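Side-chain contacts in putative diflavin flavoprotein A 5 (Nostoc sp. PCC 7120, PDB 4FEK), which probably passes electrons from NADH to oxygen, reducing it to water, as a two-iron flavoprotein of which this chain is the N-terminal metallo-beta-lactamase-like part: residues Gly116-Ala121 with Asp125-Leu130; Leu80-Leu85 with Leu138-Gly143; Ser45-Gly50 with Gln73-Lys78; Thr16-Leu21 with Val165-Leu170; Tyr227-Gly230 with Leu234-Thr237. All coordinates share one frame; numbering follows the deposited sequence.

Contact 1 (Gly116-Ala121 with Asp125-Leu130)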
# COMPACT_ATOMS: atom_id res chain seq x y z
N GLY A 116 -18.27 3.32 2.57
CA GLY A 116 -19.20 4.40 2.28
C GLY A 116 -18.69 5.35 1.22
O GLY A 116 -19.42 5.70 0.29
N ASP A 117 -17.42 5.74 1.34
CA ASP A 117 -16.74 6.60 0.37
C ASP A 117 -16.73 6.00 -1.04
O ASP A 117 -16.92 6.71 -2.02
CB ASP A 117 -15.28 6.82 0.78
CG ASP A 117 -15.14 7.64 2.04
OD1 ASP A 117 -16.02 8.49 2.30
OD2 ASP A 117 -14.13 7.44 2.76
N LEU A 118 -16.46 4.70 -1.12
CA LEU A 118 -16.46 4.01 -2.40
C LEU A 118 -17.82 4.08 -3.07
O LEU A 118 -17.94 4.45 -4.23
CB LEU A 118 -16.09 2.55 -2.22
CG LEU A 118 -14.63 2.22 -2.47
CD1 LEU A 118 -14.39 0.73 -2.25
CD2 LEU A 118 -14.24 2.65 -3.88
N ARG A 119 -18.86 3.70 -2.32
CA ARG A 119 -20.21 3.63 -2.87
C ARG A 119 -20.68 5.01 -3.32
O ARG A 119 -21.39 5.13 -4.31
CB ARG A 119 -21.20 3.02 -1.87
CG ARG A 119 -20.98 1.54 -1.60
CD ARG A 119 -22.18 0.88 -0.90
NE ARG A 119 -21.88 -0.49 -0.47
CZ ARG A 119 -21.91 -1.56 -1.27
NH1 ARG A 119 -22.22 -1.42 -2.55
NH2 ARG A 119 -21.61 -2.76 -0.79
N ALA A 120 -20.25 6.04 -2.61
CA ALA A 120 -20.60 7.41 -2.99
C ALA A 120 -19.87 7.86 -4.25
O ALA A 120 -20.40 8.67 -5.02
CB ALA A 120 -20.33 8.37 -1.84
N ALA A 121 -18.66 7.35 -4.48
CA ALA A 121 -17.90 7.70 -5.68
C ALA A 121 -18.46 7.04 -6.93
O ALA A 121 -18.19 7.47 -8.05
CB ALA A 121 -16.42 7.35 -5.51
N ASP A 125 -23.82 2.92 -9.72
CA ASP A 125 -23.17 1.65 -9.98
C ASP A 125 -23.49 0.81 -8.76
O ASP A 125 -23.65 1.35 -7.66
CB ASP A 125 -21.66 1.85 -10.05
CG ASP A 125 -21.12 1.75 -11.46
OD1 ASP A 125 -21.47 0.78 -12.17
OD2 ASP A 125 -20.34 2.64 -11.85
N ASN A 126 -23.59 -0.51 -8.91
CA ASN A 126 -23.77 -1.34 -7.72
C ASN A 126 -22.50 -2.09 -7.38
O ASN A 126 -22.27 -3.20 -7.86
CB ASN A 126 -24.97 -2.29 -7.81
CG ASN A 126 -25.59 -2.56 -6.44
OD1 ASN A 126 -24.89 -2.58 -5.43
ND2 ASN A 126 -26.91 -2.74 -6.41
N LEU A 127 -21.69 -1.48 -6.52
CA LEU A 127 -20.35 -1.99 -6.23
C LEU A 127 -20.42 -3.25 -5.38
O LEU A 127 -21.27 -3.39 -4.50
CB LEU A 127 -19.53 -0.92 -5.50
CG LEU A 127 -18.42 -0.20 -6.26
CD1 LEU A 127 -18.78 0.10 -7.70
CD2 LEU A 127 -18.02 1.08 -5.51
N ASN A 128 -19.52 -4.18 -5.67
CA ASN A 128 -19.28 -5.31 -4.78
C ASN A 128 -18.17 -4.90 -3.80
O ASN A 128 -17.04 -4.63 -4.21
CB ASN A 128 -18.83 -6.51 -5.60
CG ASN A 128 -19.79 -6.83 -6.73
OD1 ASN A 128 -21.01 -6.72 -6.57
ND2 ASN A 128 -19.25 -7.22 -7.89
N ILE A 129 -18.51 -4.81 -2.51
CA ILE A 129 -17.52 -4.43 -1.50
C ILE A 129 -17.47 -5.43 -0.35
O ILE A 129 -18.51 -5.84 0.18
CB ILE A 129 -17.79 -3.02 -0.95
CG1 ILE A 129 -17.88 -2.01 -2.09
CG2 ILE A 129 -16.71 -2.60 0.05
CD1 ILE A 129 -18.25 -0.66 -1.64
N LEU A 130 -16.26 -5.83 0.02
CA LEU A 130 -16.05 -6.72 1.15
C LEU A 130 -15.31 -5.96 2.27
O LEU A 130 -14.08 -5.85 2.26
CB LEU A 130 -15.24 -7.92 0.70
CG LEU A 130 -14.94 -9.02 1.71
CD1 LEU A 130 -16.17 -9.35 2.53
CD2 LEU A 130 -14.45 -10.24 0.95
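Arg-119 and Ile-129 reach in from opposite directions, the arginine ending on the backbone of Leu-127; these three residues bury the most surface here. From CB the arginine chain runs extended to NE, and a turn at its end (chi4 -80°) lays the guanidinium over Ile-129 CD1, which sits 3.7 Å from the plane, over its centre. The same methyl is 3.5 Å from Arg-119 CG, so it touches both the aliphatic and the flat part of the side chain. NH1 donates to Leu-127 O at 2.9 Å, with an N-H...O angle of 148°; the oxygen lies near the edge of the group, tilted 21° out of its plane. On the buried side, Leu-118 CB stands 3.9 Å from Ile-129 CD1 and 4.1 Å from Leu-127 CD2. Leu-118 and Leu-127 continue this apolar side toward helix 93-102, through Phe-96 and Leu-100 respectively. The helix and the returning chain belong to the beta-alpha-beta unit of strand 107-111, helix 112-121 and strand 129-132. The chemistry is that of an amphipathic arginine: its carbons and one guanidinium face shield an isoleucine methyl, while its N-H satisfies the Leu-127 carbonyl on the chain leading into the edge strand.

Contact 2 (Leu80-Leu85 with Leu138-Gly143)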
# COMPACT_ATOMS: atom_id res chain seq x y z
N LEU A 80 -9.53 -11.48 -12.48
CA LEU A 80 -9.29 -10.69 -11.29
C LEU A 80 -10.48 -10.81 -10.35
O LEU A 80 -11.63 -10.67 -10.76
CB LEU A 80 -9.05 -9.23 -11.71
CG LEU A 80 -8.84 -8.18 -10.64
CD1 LEU A 80 -7.77 -8.63 -9.63
CD2 LEU A 80 -8.45 -6.87 -11.32
N ASP A 81 -10.21 -11.09 -9.07
CA ASP A 81 -11.28 -11.32 -8.09
C ASP A 81 -11.43 -10.15 -7.10
O ASP A 81 -12.55 -9.70 -6.79
CB ASP A 81 -11.00 -12.60 -7.30
CG ASP A 81 -10.96 -13.84 -8.19
OD1 ASP A 81 -12.04 -14.36 -8.53
OD2 ASP A 81 -9.85 -14.30 -8.55
N TYR A 82 -10.29 -9.69 -6.59
CA TYR A 82 -10.28 -8.71 -5.52
C TYR A 82 -9.32 -7.57 -5.80
O TYR A 82 -8.24 -7.75 -6.38
CB TYR A 82 -9.90 -9.37 -4.17
CG TYR A 82 -10.80 -10.52 -3.78
CD1 TYR A 82 -12.10 -10.30 -3.35
CD2 TYR A 82 -10.34 -11.82 -3.83
CE1 TYR A 82 -12.92 -11.36 -2.99
CE2 TYR A 82 -11.15 -12.88 -3.48
CZ TYR A 82 -12.43 -12.65 -3.06
OH TYR A 82 -13.22 -13.72 -2.72
N VAL A 83 -9.75 -6.38 -5.37
CA VAL A 83 -8.91 -5.19 -5.34
C VAL A 83 -8.89 -4.77 -3.85
O VAL A 83 -9.93 -4.37 -3.30
CB VAL A 83 -9.50 -4.05 -6.22
CG1 VAL A 83 -8.67 -2.80 -6.09
CG2 VAL A 83 -9.56 -4.51 -7.70
N ILE A 84 -7.73 -4.88 -3.21
CA ILE A 84 -7.61 -4.54 -1.79
C ILE A 84 -7.02 -3.13 -1.61
O ILE A 84 -6.02 -2.78 -2.24
CB ILE A 84 -6.76 -5.57 -1.06
CG1 ILE A 84 -7.44 -6.95 -1.15
CG2 ILE A 84 -6.50 -5.13 0.41
CD1 ILE A 84 -6.52 -8.11 -0.89
N LEU A 85 -7.67 -2.34 -0.77
CA LEU A 85 -7.28 -0.94 -0.56
C LEU A 85 -6.64 -0.75 0.80
O LEU A 85 -7.25 -1.06 1.84
CB LEU A 85 -8.52 -0.05 -0.64
CG LEU A 85 -9.34 -0.16 -1.92
CD1 LEU A 85 -10.39 0.93 -1.90
CD2 LEU A 85 -8.41 -0.02 -3.11
N LEU A 138 -9.34 -13.79 4.23
CA LEU A 138 -9.68 -14.01 2.84
C LEU A 138 -8.72 -15.03 2.26
O LEU A 138 -7.52 -14.78 2.14
CB LEU A 138 -9.59 -12.69 2.07
CG LEU A 138 -9.89 -12.75 0.57
CD1 LEU A 138 -11.33 -13.14 0.29
CD2 LEU A 138 -9.55 -11.42 -0.08
N ASP A 139 -9.25 -16.19 1.89
CA ASP A 139 -8.42 -17.25 1.34
C ASP A 139 -8.35 -17.13 -0.19
O ASP A 139 -9.36 -17.27 -0.89
CB ASP A 139 -8.93 -18.62 1.77
CG ASP A 139 -8.03 -19.77 1.30
OD1 ASP A 139 -6.90 -19.51 0.83
OD2 ASP A 139 -8.45 -20.93 1.44
N LEU A 140 -7.15 -16.88 -0.69
CA LEU A 140 -6.91 -16.83 -2.14
C LEU A 140 -6.61 -18.23 -2.69
O LEU A 140 -6.50 -18.42 -3.92
CB LEU A 140 -5.73 -15.90 -2.43
CG LEU A 140 -6.00 -14.44 -2.82
CD1 LEU A 140 -7.28 -13.94 -2.25
CD2 LEU A 140 -4.82 -13.52 -2.46
N GLY A 141 -6.43 -19.20 -1.79
CA GLY A 141 -6.06 -20.55 -2.17
C GLY A 141 -4.56 -20.74 -2.19
O GLY A 141 -3.80 -19.77 -2.07
N LYS A 142 -4.13 -21.99 -2.35
CA LYS A 142 -2.70 -22.35 -2.40
C LYS A 142 -1.91 -21.90 -1.17
O LYS A 142 -0.67 -21.77 -1.21
CB LYS A 142 -2.07 -21.84 -3.70
CG LYS A 142 -2.68 -22.49 -4.94
CD LYS A 142 -2.29 -21.77 -6.23
CE LYS A 142 -2.96 -22.42 -7.44
NZ LYS A 142 -2.38 -21.93 -8.74
N GLY A 143 -2.62 -21.65 -0.07
CA GLY A 143 -2.01 -21.25 1.17
C GLY A 143 -2.08 -19.75 1.42
O GLY A 143 -1.79 -19.30 2.53
O HOH W 1 -12.04 -16.47 -1.52
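Tyr-82, in strand 80-84, carries most of this contact, with Leu-138 and Leu-140 meeting it from the other segment. Its CG is anti to the carbonyl carbon (chi1 -56°), which sends the ring toward the 138-140 chain. Leu-138 covers one ring face with CD2, which makes a CH-pi contact, 3.9 Å from the ring centroid and 13° off the normal. Its other methyl, CD1, is displaced toward the phenol end and touches Tyr-82 CZ at 3.6 Å. Having CG anti to its own backbone nitrogen (chi1 179°) is what extends Leu-138 over the ring. Leu-140 slides past in the opposite direction, and its CD1 comes within 4.0 Å of Tyr-82 CD2.

The hydroxyl uses a water instead of a direct bond. That water lies 3.2 Å from Tyr-82 OH and donates to Asp-139 O at 2.9 Å, joining the polar end of the tyrosine to the other backbone. Just beyond, Asp-139 OD1 accepts from Gly-141 N at 2.7 Å, forming an Asx turn where strand 138-139 ends.

Two residues further along the first segment, Ile-84 also points its CB toward the second segment; its side chain reaches Leu-146 of strand 145-150, the neighbour of 138-139. Tyr-82 and Ile-84 therefore project from one sheet onto the apolar side of the other. Such facing of two mixed sheets is the core of the alpha-beta/beta-alpha sandwich characteristic of the metallo-beta-lactamase fold.

Contact 3 (Ser45-Gly50 with Gln73-Lys78)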
# COMPACT_ATOMS: atom_id res chain seq x y z
N SER A 45 2.12 -1.33 -6.38
CA SER A 45 0.91 -2.12 -6.33
C SER A 45 1.37 -3.58 -6.39
O SER A 45 2.47 -3.87 -6.86
CB SER A 45 0.02 -1.78 -7.54
OG SER A 45 -1.23 -2.43 -7.45
N TYR A 46 0.54 -4.49 -5.92
CA TYR A 46 0.96 -5.88 -5.82
C TYR A 46 -0.11 -6.81 -6.40
O TYR A 46 -1.29 -6.45 -6.43
CB TYR A 46 1.23 -6.24 -4.36
CG TYR A 46 2.32 -5.40 -3.75
CD1 TYR A 46 3.64 -5.80 -3.80
CD2 TYR A 46 2.04 -4.15 -3.19
CE1 TYR A 46 4.68 -5.01 -3.27
CE2 TYR A 46 3.05 -3.34 -2.67
CZ TYR A 46 4.36 -3.78 -2.71
OH TYR A 46 5.35 -2.97 -2.18
N VAL A 47 0.31 -8.00 -6.84
CA VAL A 47 -0.60 -9.01 -7.38
C VAL A 47 -0.27 -10.33 -6.70
O VAL A 47 0.88 -10.74 -6.69
CB VAL A 47 -0.41 -9.20 -8.90
CG1 VAL A 47 -1.46 -10.17 -9.43
CG2 VAL A 47 -0.49 -7.86 -9.63
N ILE A 48 -1.27 -10.95 -6.07
CA ILE A 48 -1.10 -12.29 -5.52
C ILE A 48 -2.00 -13.25 -6.30
O ILE A 48 -3.22 -13.05 -6.38
CB ILE A 48 -1.48 -12.38 -4.02
CG1 ILE A 48 -0.67 -11.38 -3.19
CG2 ILE A 48 -1.27 -13.81 -3.51
CD1 ILE A 48 -1.33 -11.08 -1.82
N GLU A 49 -1.41 -14.30 -6.87
CA GLU A 49 -2.18 -15.22 -7.68
C GLU A 49 -2.29 -16.58 -7.02
O GLU A 49 -1.38 -17.40 -7.15
CB GLU A 49 -1.53 -15.42 -9.06
CG GLU A 49 -1.61 -14.23 -9.97
CD GLU A 49 -0.95 -14.50 -11.32
OE1 GLU A 49 -0.45 -15.63 -11.52
OE2 GLU A 49 -0.94 -13.58 -12.17
N GLY A 50 -3.38 -16.83 -6.31
CA GLY A 50 -3.60 -18.16 -5.77
C GLY A 50 -4.59 -18.84 -6.70
O GLY A 50 -4.54 -18.64 -7.92
N GLN A 73 -0.52 -6.68 -19.01
CA GLN A 73 0.55 -7.56 -19.46
C GLN A 73 0.89 -8.63 -18.44
O GLN A 73 1.50 -9.63 -18.78
CB GLN A 73 1.78 -6.75 -19.87
CG GLN A 73 1.51 -5.80 -21.04
CD GLN A 73 2.67 -4.86 -21.35
OE1 GLN A 73 3.70 -4.88 -20.66
NE2 GLN A 73 2.51 -4.04 -22.38
N THR A 74 0.47 -8.43 -17.19
CA THR A 74 0.83 -9.35 -16.12
C THR A 74 -0.28 -10.34 -15.77
O THR A 74 -0.03 -11.50 -15.45
CB THR A 74 1.17 -8.57 -14.83
OG1 THR A 74 2.07 -7.51 -15.14
CG2 THR A 74 1.79 -9.49 -13.79
N VAL A 75 -1.51 -9.88 -15.78
CA VAL A 75 -2.63 -10.72 -15.38
C VAL A 75 -3.79 -10.57 -16.35
O VAL A 75 -3.94 -9.53 -17.01
CB VAL A 75 -3.11 -10.39 -13.94
CG1 VAL A 75 -1.94 -10.13 -13.01
CG2 VAL A 75 -3.99 -9.18 -13.95
N ASN A 76 -4.63 -11.60 -16.42
CA ASN A 76 -5.83 -11.56 -17.23
C ASN A 76 -6.89 -10.89 -16.40
O ASN A 76 -7.32 -11.43 -15.38
CB ASN A 76 -6.25 -13.00 -17.58
CG ASN A 76 -7.51 -13.07 -18.43
OD1 ASN A 76 -8.22 -12.08 -18.61
ND2 ASN A 76 -7.79 -14.26 -18.95
N LEU A 77 -7.32 -9.70 -16.82
CA LEU A 77 -8.24 -8.92 -16.00
C LEU A 77 -9.59 -9.61 -15.81
O LEU A 77 -10.33 -9.30 -14.88
CB LEU A 77 -8.42 -7.50 -16.55
CG LEU A 77 -7.13 -6.65 -16.59
CD1 LEU A 77 -7.45 -5.18 -16.69
CD2 LEU A 77 -6.27 -6.91 -15.38
N LYS A 78 -9.91 -10.56 -16.68
CA LYS A 78 -11.16 -11.29 -16.50
C LYS A 78 -11.04 -12.32 -15.36
O LYS A 78 -12.04 -12.85 -14.89
CB LYS A 78 -11.61 -11.94 -17.81
CG LYS A 78 -12.18 -10.93 -18.80
CD LYS A 78 -13.21 -10.03 -18.11
CE LYS A 78 -14.47 -10.81 -17.75
NZ LYS A 78 -15.39 -10.04 -16.87
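Glu-49 and Val-47, two residues apart on strand 41-49, both direct their CB toward the 73-78 segment and meet Val-75 there. Along Glu-49, CB leaves the strand and CG is placed anti to the carbonyl carbon (chi1 -70°). CG lies 4.1 Å from Val-47 CG1, two residues back on the strand. Beyond CG the chain stays extended (chi2 -179°), which carries CD away from that methyl toward the second segment. The tip then arrives there: OE2 lies 3.7 Å from Val-75 CG1 and 4.0 Å from Thr-74 O. The latter pair brings two oxygens near each other and is no hydrogen bond, so the carboxylate touches the segment through van der Waals contact.

The chain leaving helix 61-74 here lies on the larger sheet, in the helical layer on its outer side, as in the metallo-beta-lactamase sandwich. Strand 18-25 lies next to 41-49 in that sheet, and Thr-74 also touches its Lys-19.

The apolar half of the contact is the meeting of the valines. Val-47 and Val-75 reach toward each other tip to tip, CG1 to CG1 at 3.6 Å. The polar end of Thr-74 turns back to its own helix, OG1 bonding Ala-70 O. After Val-75, Asn-76 makes an Asx turn, OD1 accepting from Lys-78 N at 3.0 Å as the 3-10 segment begins.

Contact 4 (Thr16-Leu21 with Val165-Leu170)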
# COMPACT_ATOMS: atom_id res chain seq x y z
N THR A 16 6.38 -16.25 -3.64
CA THR A 16 5.53 -17.26 -4.25
C THR A 16 4.20 -16.66 -4.68
O THR A 16 3.48 -16.12 -3.85
CB THR A 16 5.29 -18.45 -3.31
OG1 THR A 16 6.55 -19.01 -2.92
CG2 THR A 16 4.45 -19.52 -4.00
N ASN A 17 3.92 -16.72 -5.98
CA ASN A 17 2.68 -16.20 -6.55
C ASN A 17 2.50 -14.70 -6.34
O ASN A 17 1.39 -14.18 -6.47
CB ASN A 17 1.47 -16.92 -5.97
CG ASN A 17 1.43 -18.39 -6.35
OD1 ASN A 17 1.69 -18.76 -7.50
ND2 ASN A 17 1.09 -19.23 -5.39
N THR A 18 3.59 -14.00 -6.07
CA THR A 18 3.50 -12.57 -5.78
C THR A 18 4.44 -11.73 -6.62
O THR A 18 5.65 -12.01 -6.70
CB THR A 18 3.78 -12.30 -4.28
OG1 THR A 18 3.04 -13.22 -3.48
CG2 THR A 18 3.41 -10.84 -3.88
N LYS A 19 3.88 -10.67 -7.22
CA LYS A 19 4.65 -9.69 -7.97
C LYS A 19 4.36 -8.27 -7.49
O LYS A 19 3.24 -7.99 -7.03
CB LYS A 19 4.29 -9.73 -9.45
CG LYS A 19 4.58 -11.08 -10.11
CD LYS A 19 4.25 -11.04 -11.61
CE LYS A 19 4.74 -12.32 -12.31
NZ LYS A 19 4.08 -12.51 -13.64
N VAL A 20 5.34 -7.39 -7.65
CA VAL A 20 5.15 -5.95 -7.43
C VAL A 20 5.14 -5.28 -8.79
O VAL A 20 5.84 -5.73 -9.71
CB VAL A 20 6.23 -5.32 -6.49
CG1 VAL A 20 7.66 -5.47 -7.06
CG2 VAL A 20 5.94 -3.81 -6.24
N LEU A 21 4.28 -4.26 -8.93
CA LEU A 21 4.36 -3.31 -10.02
C LEU A 21 4.71 -1.97 -9.39
O LEU A 21 3.90 -1.43 -8.63
CB LEU A 21 3.01 -3.19 -10.74
CG LEU A 21 2.62 -4.33 -11.69
CD1 LEU A 21 2.20 -5.56 -10.90
CD2 LEU A 21 1.52 -3.89 -12.67
N VAL A 165 -0.25 -15.00 4.94
CA VAL A 165 0.39 -15.99 5.82
C VAL A 165 1.36 -16.89 5.04
O VAL A 165 2.38 -17.31 5.58
CB VAL A 165 -0.65 -16.83 6.59
CG1 VAL A 165 -1.53 -15.92 7.44
CG2 VAL A 165 -1.50 -17.64 5.64
N GLN A 166 1.09 -17.13 3.76
CA GLN A 166 1.95 -18.01 2.96
C GLN A 166 3.36 -17.44 2.74
O GLN A 166 4.35 -18.14 2.85
CB GLN A 166 1.30 -18.31 1.60
CG GLN A 166 2.18 -19.15 0.69
CD GLN A 166 2.42 -20.54 1.27
OE1 GLN A 166 1.50 -21.17 1.79
NE2 GLN A 166 3.66 -21.01 1.19
N THR A 167 3.43 -16.15 2.43
CA THR A 167 4.69 -15.54 2.07
C THR A 167 5.26 -14.69 3.23
O THR A 167 6.41 -14.23 3.16
CB THR A 167 4.50 -14.63 0.85
OG1 THR A 167 3.63 -13.54 1.21
CG2 THR A 167 3.86 -15.40 -0.32
N GLN A 168 4.46 -14.49 4.27
CA GLN A 168 4.85 -13.63 5.41
C GLN A 168 5.18 -12.20 4.98
O GLN A 168 6.05 -11.53 5.56
CB GLN A 168 5.97 -14.25 6.25
CG GLN A 168 5.62 -15.67 6.66
CD GLN A 168 6.57 -16.25 7.68
OE1 GLN A 168 7.78 -16.10 7.59
NE2 GLN A 168 6.00 -16.94 8.66
N ILE A 169 4.47 -11.73 3.96
CA ILE A 169 4.61 -10.36 3.51
C ILE A 169 3.49 -9.54 4.15
O ILE A 169 2.33 -9.94 4.17
CB ILE A 169 4.52 -10.24 1.97
CG1 ILE A 169 5.75 -10.89 1.28
CG2 ILE A 169 4.43 -8.80 1.55
CD1 ILE A 169 5.65 -10.87 -0.27
N LEU A 170 3.85 -8.38 4.69
CA LEU A 170 2.86 -7.45 5.21
C LEU A 170 2.76 -6.27 4.25
O LEU A 170 3.76 -5.59 3.98
CB LEU A 170 3.29 -6.99 6.60
CG LEU A 170 2.34 -6.02 7.27
CD1 LEU A 170 1.03 -6.74 7.54
CD2 LEU A 170 2.95 -5.48 8.58
O HOH W 2 2.00 -12.45 -0.88
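The methyl of Thr-167 faces the turn at Thr-16 and Thr-18, while a water joins the hydroxyls of Thr-167 and Thr-18. Their rotamers place these groups. In Thr-167 (chi1 65°) OG1 occupies the crowded position between the backbone nitrogen and the carbonyl carbon, which leaves CG2 anti to the carbonyl carbon and directed across the contact. There it sits 3.6 Å from Thr-16 O and 3.9 Å from Thr-18 OG1.

Thr-18 has the other arrangement (chi1 -47°): OG1 lies beside its own nitrogen and CG2 is anti to it. That placement lets OG1 donate back to Thr-16 O at 3.0 Å, approaching from above the carbonyl plane. The same OG1 receives a bond from the water at 2.9 Å, so one hydroxyl both gives and accepts. The water is also 2.9 Å from Thr-167 OG1, and it thereby spans a contact that has no direct hydrogen bond between the segments. Ile-169 N makes a weak bond to Thr-167 OG1. On the apolar side, Thr-18 CG2 is 4.2 Å from Ile-169 CD1.

Thr-16 and Asn-17 form the turn between antiparallel strands 8-15 and 18-25, with Asn-17 in a left-handed conformation. The partner comes from the loop linking strands 160-164 and 169-173 of the other sheet, so the contact bridges the two sheets where both segments turn. Ile-169 extends it inward onto Ala-15, and Thr-167 packs also on His-144, which precedes strand 145-150.

Contact 5 (Tyr227-Gly230 with Leu234-Thr237)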
# COMPACT_ATOMS: atom_id res chain seq x y z
N TYR A 227 8.18 -5.83 4.33
CA TYR A 227 7.16 -4.78 4.28
C TYR A 227 6.98 -4.38 2.82
O TYR A 227 7.84 -3.69 2.25
CB TYR A 227 7.54 -3.51 5.08
CG TYR A 227 7.58 -3.66 6.59
CD1 TYR A 227 6.81 -4.61 7.24
CD2 TYR A 227 8.37 -2.80 7.36
CE1 TYR A 227 6.84 -4.72 8.62
CE2 TYR A 227 8.40 -2.91 8.75
CZ TYR A 227 7.63 -3.86 9.37
OH TYR A 227 7.67 -3.98 10.76
N ALA A 228 5.88 -4.82 2.23
CA ALA A 228 5.50 -4.42 0.89
C ALA A 228 4.82 -3.06 0.98
O ALA A 228 3.59 -2.96 1.02
CB ALA A 228 4.57 -5.45 0.27
N VAL A 229 5.63 -2.01 1.01
CA VAL A 229 5.19 -0.65 1.23
C VAL A 229 4.58 0.00 -0.02
O VAL A 229 4.79 -0.48 -1.11
CB VAL A 229 6.36 0.22 1.68
CG1 VAL A 229 7.03 -0.40 2.94
CG2 VAL A 229 7.40 0.36 0.52
N GLY A 230 3.85 1.10 0.18
CA GLY A 230 3.21 1.82 -0.90
C GLY A 230 4.16 2.71 -1.69
O GLY A 230 3.90 2.97 -2.86
N LEU A 234 10.98 -1.77 -1.41
CA LEU A 234 10.35 -2.73 -0.52
C LEU A 234 11.31 -3.00 0.63
O LEU A 234 12.51 -3.13 0.43
CB LEU A 234 9.99 -4.02 -1.28
CG LEU A 234 8.76 -3.98 -2.22
CD1 LEU A 234 8.70 -2.78 -3.14
CD2 LEU A 234 8.67 -5.24 -3.06
N VAL A 235 10.78 -3.04 1.85
CA VAL A 235 11.64 -3.11 3.01
C VAL A 235 11.84 -4.55 3.45
O VAL A 235 10.96 -5.17 4.00
CB VAL A 235 11.12 -2.26 4.17
CG1 VAL A 235 12.12 -2.29 5.34
CG2 VAL A 235 10.91 -0.81 3.68
N ARG A 236 13.04 -5.05 3.17
CA ARG A 236 13.38 -6.44 3.41
C ARG A 236 14.41 -6.52 4.53
O ARG A 236 14.06 -6.75 5.69
CB ARG A 236 13.92 -7.05 2.11
CG ARG A 236 14.20 -8.55 2.18
CD ARG A 236 14.27 -9.12 0.76
NE ARG A 236 15.42 -8.59 0.03
CZ ARG A 236 15.70 -8.92 -1.23
NH1 ARG A 236 14.90 -9.74 -1.89
NH2 ARG A 236 16.77 -8.41 -1.83
N THR A 237 15.67 -6.32 4.19
CA THR A 237 16.74 -6.47 5.17
C THR A 237 16.70 -5.39 6.24
O THR A 237 17.07 -5.64 7.38
CB THR A 237 18.13 -6.54 4.49
OG1 THR A 237 18.12 -7.59 3.52
CG2 THR A 237 19.22 -6.84 5.52
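Tyr-227 and Val-235 form a single antiparallel beta bridge, a hydrogen-bonded pair, by which the chain doubles back beside the last strand of the smaller sheet in this metallo-beta-lactamase fold. The bridge has two bonds: Tyr-227 N donates to Val-235 O at 2.9 Å, and Val-235 N returns to Tyr-227 O at 3.0 Å. Both are fairly straight, with N-H...O angles of 164° and 159°. Tyr-227 O also receives a weak bond from Val-229 N, closing an inverse gamma turn centred on Ala-228, so two N-H groups converge on one carbonyl.

Across the bridge the side chains meet near their roots. Tyr-227 CB and Val-235 CB are 3.9 Å apart, and the tyrosine ring then departs, with Val-235 CB set obliquely to it. The ring stacks on Phe-176, and its hydroxyl bonds to Thr-243 OG1 of helix 239-258, so the polar end belongs to a neighbouring layer.

Val-229 and Val-235 are turned at about a right angle to each other. Each presents the methyl that is anti to its own carbonyl carbon, Val-229 CG1 (chi1 -56°) and Val-235 CG2, which meet at 4.0 Å. Leu-234 instead has its CB directed to the flank of the bridge, and its side chain packs on Tyr-46 and Asn-44 of strand 41-49. Its backbone side nevertheless completes the contact: Leu-234 CA lies 3.9 Å from Tyr-227 O and 4.4 Å from Val-229 CG2.

Contacts 2 and 4 each join the two sheets, and their centres lie 11 Å apart; Gly-143 O of contact 2 packs 3.4 Å from Gln-166 CB of contact 4. Contact 3 works on the outer side of the larger sheet and is tied to contact 4 through neighbouring strands, with Ser-45 O 2.8 Å from Leu-21 N. Contact 1 closes the far edge of that sheet and meets contact 2 where Leu-118 CD1 comes 4.0 Å from Leu-85 CD1. Contact 5 adds a single bridge to strand 226-229, at one edge of the smaller sheet, with its centre about 29 Å from that of contact 1. Tyr-46 OH, 2.8 Å from Val-229 O, links contacts 3 and 5 across the sandwich.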